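Local structure of IroE protein (Escherichia coli, 2GZS) at residues 93-98 against 148-153; 119-124 against 152-157. The protein hydrolyses the trilactone of enterobactin and its C-glucosylated derivatives, preferring the iron-free siderophores and tending to cut once to give linear trimers. All coordinates share one frame; numbering follows the deposited sequence.

Contact 1: residues 93-98 against 148-153; sequences DYTPAA and HSYGGL. With DFP (diisopropyl phosphonate), chain B.
Tyr94 and Gly151 bring the two backbones together, their CA atoms 5.7 Å apart, where the loop after helix 87-93 passes the first turn of helix 150-161. No hydrogen bond joins the segments, so van der Waals packing carries the contact. Tyr94 lies against the helix start: its CB sits 3.5 Å from Tyr150 O, and its CD2 approaches Gly151 N. The far end of that ring is anchored elsewhere, Tyr94 OH being hydrogen-bonded to the backbone N of Asp50. Thr95 uses its methyl, CG2, which stands 3.9 Å from the centroid of the Tyr150 ring, a CH-pi contact displaced toward the rim near CD1. With chi1 at 53°, CG2 is anti to the carbonyl carbon while OG1 lies between the backbone N and the carbonyl carbon, hydrogen-bonded to Ala91 O and Gly115 N. Pro96 CD adds a looser apolar touch on Leu153 CB.

Strand 143-148, the turn at Ser149 and the start of helix 150-161 form the nucleophile elbow of the alpha/beta-hydrolase fold; Ser149 has the strained phi/psi of 67/-119° expected there, and Gly151 N is hydrogen-bonded to His148 O. Ser149, an active-site residue, is phosphonylated, OG being covalently bound to P of the diisopropyl phosphonate. Tyr150 N donates a nearly straight hydrogen bond of 2.9 Å to O3P, consistent with an oxyanion-hole role for that N-H; Arg90 NH1 is also hydrogen-bonded to the ligand. The Tyr150 ring is sandwiched, with Thr95 CG2 over one face and ligand C1' 3.5 Å above the centre of the other. An alanine in place of Tyr150 would remove the ring and would probably open a gap between Thr95 CG2 and the isopropyl group at C1', leaving that group freer to turn; the backbone N-H to O3P would remain.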
loop_
_atom_site.group_PDB
_atom_site.type_symbol
_atom_site.label_atom_id
_atom_site.label_comp_id
_atom_site.label_asym_id
_atom_site.label_seq_id
_atom_site.Cartn_x
_atom_site.Cartn_y
_atom_site.Cartn_z
ATOM N N ASP A 93 8.513 6.573 8.633
ATOM C CA ASP A 93 8.519 5.198 8.102
ATOM C C ASP A 93 8.346 5.051 6.635
ATOM O O ASP A 93 8.790 4.078 6.009
ATOM C CB ASP A 93 7.367 4.426 8.769
ATOM C CG ASP A 93 7.571 4.035 10.207
ATOM O OD1 ASP A 93 8.758 3.946 10.622
ATOM O OD2 ASP A 93 6.592 3.812 10.936
ATOM N N TYR A 94 7.620 6.044 5.991
ATOM C CA TYR A 94 7.234 5.852 4.596
ATOM C C TYR A 94 8.159 6.486 3.594
ATOM O O TYR A 94 8.026 6.279 2.364
ATOM C CB TYR A 94 5.806 6.386 4.349
ATOM C CG TYR A 94 4.711 5.695 5.158
ATOM C CD1 TYR A 94 4.918 4.591 5.968
ATOM C CD2 TYR A 94 3.419 6.221 5.060
ATOM C CE1 TYR A 94 3.860 4.000 6.691
ATOM C CE2 TYR A 94 2.365 5.656 5.768
ATOM C CZ TYR A 94 2.606 4.552 6.574
ATOM O OH TYR A 94 1.553 3.988 7.288
ATOM N N THR A 95 9.131 7.257 4.120
ATOM C CA THR A 95 9.918 8.028 3.174
ATOM C C THR A 95 11.342 7.513 2.964
ATOM O O THR A 95 12.008 7.092 3.913
ATOM C CB THR A 95 10.055 9.505 3.643
ATOM O OG1 THR A 95 10.554 9.495 4.995
ATOM C CG2 THR A 95 8.739 10.259 3.538
ATOM N N PRO A 96 11.857 7.562 1.737
ATOM C CA PRO A 96 13.253 7.186 1.437
ATOM C C PRO A 96 14.128 8.420 1.697
ATOM O O PRO A 96 13.601 9.552 1.878
ATOM C CB PRO A 96 13.221 6.883 -0.075
ATOM C CG PRO A 96 12.226 7.878 -0.565
ATOM C CD PRO A 96 11.138 7.987 0.502
ATOM N N ALA A 97 15.430 8.283 1.667
ATOM C CA ALA A 97 16.364 9.398 1.809
ATOM C C ALA A 97 16.073 10.665 1.025
ATOM O O ALA A 97 16.140 11.741 1.628
ATOM C CB ALA A 97 17.727 8.887 1.308
ATOM N N ALA A 98 15.797 10.504 -0.246
ATOM C CA ALA A 98 15.608 11.526 -1.271
ATOM C C ALA A 98 14.540 12.530 -0.872
ATOM O O ALA A 98 14.608 13.708 -1.244
ATOM C CB ALA A 98 15.241 10.834 -2.578
ATOM N N HIS A 148 -0.840 5.780 0.163
ATOM C CA HIS A 148 -1.191 7.076 -0.436
ATOM C C HIS A 148 -0.279 8.187 0.104
ATOM O O HIS A 148 -0.003 8.237 1.269
ATOM C CB HIS A 148 -2.668 7.392 -0.051
ATOM C CG HIS A 148 -3.173 8.749 -0.478
ATOM N ND1 HIS A 148 -3.128 9.830 0.382
ATOM C CD2 HIS A 148 -3.713 9.157 -1.645
ATOM C CE1 HIS A 148 -3.650 10.858 -0.281
ATOM N NE2 HIS A 148 -4.015 10.528 -1.499
ATOM N N SER A 149 0.071 9.043 -0.866
ATOM C CA SER A 149 0.844 10.280 -0.495
ATOM C C SER A 149 2.225 9.842 -0.009
ATOM O O SER A 149 2.891 9.201 -0.831
ATOM C CB SER A 149 0.013 11.147 0.450
ATOM O OG SER A 149 0.724 12.462 0.519
ATOM N N TYR A 150 2.653 10.113 1.237
ATOM C CA TYR A 150 3.909 9.469 1.641
ATOM C C TYR A 150 3.819 7.952 1.487
ATOM O O TYR A 150 4.818 7.317 1.147
ATOM C CB TYR A 150 4.253 9.827 3.083
ATOM C CG TYR A 150 4.875 11.197 3.380
ATOM C CD1 TYR A 150 5.687 11.772 2.403
ATOM C CD2 TYR A 150 4.638 11.802 4.582
ATOM C CE1 TYR A 150 6.240 13.013 2.701
ATOM C CE2 TYR A 150 5.212 13.045 4.892
ATOM C CZ TYR A 150 5.992 13.594 3.909
ATOM O OH TYR A 150 6.597 14.815 4.164
ATOM N N GLY A 151 2.637 7.389 1.716
ATOM C CA GLY A 151 2.484 5.931 1.525
ATOM C C GLY A 151 2.726 5.577 0.077
ATOM O O GLY A 151 3.253 4.502 -0.231
ATOM N N GLY A 152 2.394 6.455 -0.890
ATOM C CA GLY A 152 2.642 6.155 -2.295
ATOM C C GLY A 152 4.139 6.157 -2.620
ATOM O O GLY A 152 4.610 5.363 -3.452
ATOM N N LEU A 153 4.893 7.050 -1.933
ATOM C CA LEU A 153 6.344 7.000 -2.083
ATOM C C LEU A 153 6.928 5.665 -1.562
ATOM O O LEU A 153 7.813 5.083 -2.220
ATOM C CB LEU A 153 7.072 8.126 -1.297
ATOM C CG LEU A 153 6.578 9.515 -1.745
ATOM C CD1 LEU A 153 7.301 10.576 -0.894
ATOM C CD2 LEU A 153 6.843 9.715 -3.237
HETATM C C1 DFP B . -1.409 14.545 1.590
HETATM C C2 DFP B . -1.297 15.839 2.400
HETATM C C3 DFP B . -2.835 14.019 1.523
HETATM C "C1'" DFP B . 3.105 14.379 1.772
HETATM C "C2'" DFP B . 3.613 14.020 0.406
HETATM C "C3'" DFP B . 3.458 15.883 2.027
HETATM P P DFP B . 0.806 13.050 1.952
HETATM O O1P DFP B . -0.612 13.576 2.342
HETATM O O2P DFP B . 1.698 14.340 1.772
HETATM O O3P DFP B . 1.381 12.079 2.971
#

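Contact 2: residues 119-124 against 152-157; sequences NFRQLL and GLFVLD
Arg121 and Phe154 mark the nearest backbone approach, with CA atoms 8.7 Å apart, between two helices on one side of the alpha/beta-hydrolase sheet. The local axes of 119-124 and 152-157 cross at -76° and come no closer than 11.5 Å, a separation bridged by long side chains. Arg121 can be followed outward. CB rests 3.9 Å from Phe154 CZ. CG is anti to the backbone N, and the chain then bends at chi3 (38°), which brings NE round toward the second helix. The guanidinium carbon CZ lies close to Asp157 OD2, while Asp157 O sits over one guanidinium face. NH1 and NH2 both donate to that same OD2 in a salt bridge, at 3.0 Å for NH1 and 2.9 Å for NH2; OD2 lies in the guanidinium plane, but both donors arrive from above the carboxylate plane. NH2 also lies 3.6 Å from Phe154 CE1, obliquely to the ring, and is hydrogen-bonded to Ser158 OG. OD2 also has a hydrogen bond with Ser117 OG, and Arg185 pairs with OD1, so more than one charge partner probably stabilises the buried carboxylate.

Phe120 brings its edge, through CD2, over one face of Phe154 in a T-shaped (edge-to-face) stack, planes 61° apart and centroids separated by 5.1 Å. Leu124 CD2 reaches Phe154 CE2 at 4.1 Å.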
loop_
_atom_site.group_PDB
_atom_site.type_symbol
_atom_site.label_atom_id
_atom_site.label_comp_id
_atom_site.label_asym_id
_atom_site.label_seq_id
_atom_site.Cartn_x
_atom_site.Cartn_y
_atom_site.Cartn_z
ATOM N N ASN A 119 13.994 0.614 7.002
ATOM C CA ASN A 119 13.773 -0.102 8.280
ATOM C C ASN A 119 12.315 -0.488 8.429
ATOM O O ASN A 119 12.054 -1.551 9.005
ATOM C CB ASN A 119 14.153 0.777 9.476
ATOM C CG ASN A 119 15.567 1.342 9.463
ATOM O OD1 ASN A 119 15.716 2.557 9.501
ATOM N ND2 ASN A 119 16.552 0.487 9.434
ATOM N N PHE A 120 11.398 0.348 7.903
ATOM C CA PHE A 120 9.968 -0.016 8.002
ATOM C C PHE A 120 9.725 -1.206 7.068
ATOM O O PHE A 120 8.959 -2.112 7.481
ATOM C CB PHE A 120 9.131 1.200 7.624
ATOM C CG PHE A 120 7.623 0.869 7.615
ATOM C CD1 PHE A 120 6.984 0.414 8.760
ATOM C CD2 PHE A 120 6.918 1.024 6.418
ATOM C CE1 PHE A 120 5.608 0.124 8.728
ATOM C CE2 PHE A 120 5.562 0.683 6.404
ATOM C CZ PHE A 120 4.907 0.212 7.534
ATOM N N ARG A 121 10.309 -1.258 5.898
ATOM C CA ARG A 121 10.128 -2.412 5.005
ATOM C C ARG A 121 10.682 -3.657 5.697
ATOM O O ARG A 121 10.056 -4.710 5.541
ATOM C CB ARG A 121 10.764 -2.168 3.651
ATOM C CG ARG A 121 10.402 -3.326 2.676
ATOM C CD ARG A 121 10.532 -2.884 1.198
ATOM N NE ARG A 121 11.660 -2.021 1.074
ATOM C CZ ARG A 121 11.743 -0.695 0.877
ATOM N NH1 ARG A 121 12.998 -0.242 0.855
ATOM N NH2 ARG A 121 10.738 0.149 0.722
ATOM N N GLN A 122 11.815 -3.596 6.404
ATOM C CA GLN A 122 12.304 -4.819 7.078
ATOM C C GLN A 122 11.310 -5.223 8.115
ATOM O O GLN A 122 11.012 -6.424 8.283
ATOM C CB GLN A 122 13.665 -4.444 7.723
ATOM C CG GLN A 122 14.144 -5.489 8.733
ATOM C CD GLN A 122 15.463 -6.125 8.328
ATOM O OE1 GLN A 122 15.776 -7.230 8.797
ATOM N NE2 GLN A 122 16.154 -5.356 7.478
ATOM N N LEU A 123 10.737 -4.334 8.891
ATOM C CA LEU A 123 9.730 -4.655 9.885
ATOM C C LEU A 123 8.551 -5.342 9.178
ATOM O O LEU A 123 8.002 -6.389 9.594
ATOM C CB LEU A 123 9.223 -3.394 10.596
ATOM C CG LEU A 123 7.914 -3.559 11.349
ATOM C CD1 LEU A 123 8.145 -4.426 12.584
ATOM C CD2 LEU A 123 7.344 -2.215 11.803
ATOM N N LEU A 124 8.079 -4.723 8.096
ATOM C CA LEU A 124 6.863 -5.216 7.404
ATOM C C LEU A 124 7.097 -6.587 6.839
ATOM O O LEU A 124 6.214 -7.462 7.032
ATOM C CB LEU A 124 6.501 -4.182 6.325
ATOM C CG LEU A 124 5.261 -4.519 5.464
ATOM C CD1 LEU A 124 4.008 -4.604 6.335
ATOM C CD2 LEU A 124 5.121 -3.481 4.360
ATOM N N GLY A 152 2.394 6.455 -0.890
ATOM C CA GLY A 152 2.642 6.155 -2.295
ATOM C C GLY A 152 4.139 6.157 -2.620
ATOM O O GLY A 152 4.610 5.363 -3.452
ATOM N N LEU A 153 4.893 7.050 -1.933
ATOM C CA LEU A 153 6.344 7.000 -2.083
ATOM C C LEU A 153 6.928 5.665 -1.562
ATOM O O LEU A 153 7.813 5.083 -2.220
ATOM C CB LEU A 153 7.072 8.126 -1.297
ATOM C CG LEU A 153 6.578 9.515 -1.745
ATOM C CD1 LEU A 153 7.301 10.576 -0.894
ATOM C CD2 LEU A 153 6.843 9.715 -3.237
ATOM N N PHE A 154 6.387 5.252 -0.425
ATOM C CA PHE A 154 6.856 3.989 0.155
ATOM C C PHE A 154 6.617 2.848 -0.828
ATOM O O PHE A 154 7.456 1.952 -0.973
ATOM C CB PHE A 154 6.117 3.673 1.471
ATOM C CG PHE A 154 6.640 2.374 2.064
ATOM C CD1 PHE A 154 7.868 2.322 2.717
ATOM C CD2 PHE A 154 5.887 1.203 1.935
ATOM C CE1 PHE A 154 8.348 1.098 3.191
ATOM C CE2 PHE A 154 6.352 -0.036 2.401
ATOM C CZ PHE A 154 7.571 -0.047 3.050
ATOM N N VAL A 155 5.444 2.870 -1.520
ATOM C CA VAL A 155 5.202 1.766 -2.475
ATOM C C VAL A 155 6.175 1.749 -3.617
ATOM O O VAL A 155 6.686 0.729 -4.051
ATOM C CB VAL A 155 3.762 1.871 -3.002
ATOM C CG1 VAL A 155 3.450 0.874 -4.118
ATOM C CG2 VAL A 155 2.779 1.628 -1.860
ATOM N N LEU A 156 6.517 2.944 -4.166
ATOM C CA LEU A 156 7.544 3.021 -5.242
ATOM C C LEU A 156 8.904 2.526 -4.740
ATOM O O LEU A 156 9.579 1.745 -5.434
ATOM C CB LEU A 156 7.692 4.448 -5.769
ATOM C CG LEU A 156 6.488 5.013 -6.523
ATOM C CD1 LEU A 156 6.731 6.481 -6.923
ATOM C CD2 LEU A 156 6.139 4.164 -7.739
ATOM N N ASP A 157 9.288 2.956 -3.563
ATOM C CA ASP A 157 10.535 2.558 -2.917
ATOM C C ASP A 157 10.587 1.026 -2.792
ATOM O O ASP A 157 11.639 0.385 -3.015
ATOM C CB ASP A 157 10.707 3.291 -1.594
ATOM C CG ASP A 157 12.051 3.054 -0.919
ATOM O OD1 ASP A 157 13.080 3.398 -1.584
ATOM O OD2 ASP A 157 12.180 2.557 0.219
#

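Both contacts lie in the core, every touching residue being buried, and both use helix 150-161, contact 1 through Tyr150, Gly151 and Leu153, contact 2 through Phe154 and Asp157; their centres are 7 Å apart. Contact 1 takes its first turn, beside the active site, with a loop as partner; contact 2 takes the next turns, with helix 117-132 as partner. The chemistry differs accordingly. Contact 1 has no polar bond across its segments: Tyr150 N serves the ligand, and the hydroxyls of Tyr94 and Thr95 have partners outside the segments. Contact 2 adds a salt bridge to aromatic packing. They meet directly: Tyr94 CE1 lies 3.7 Å from Phe120 CE2, and Tyr94 O lies 3.4 Å from Phe154 CB.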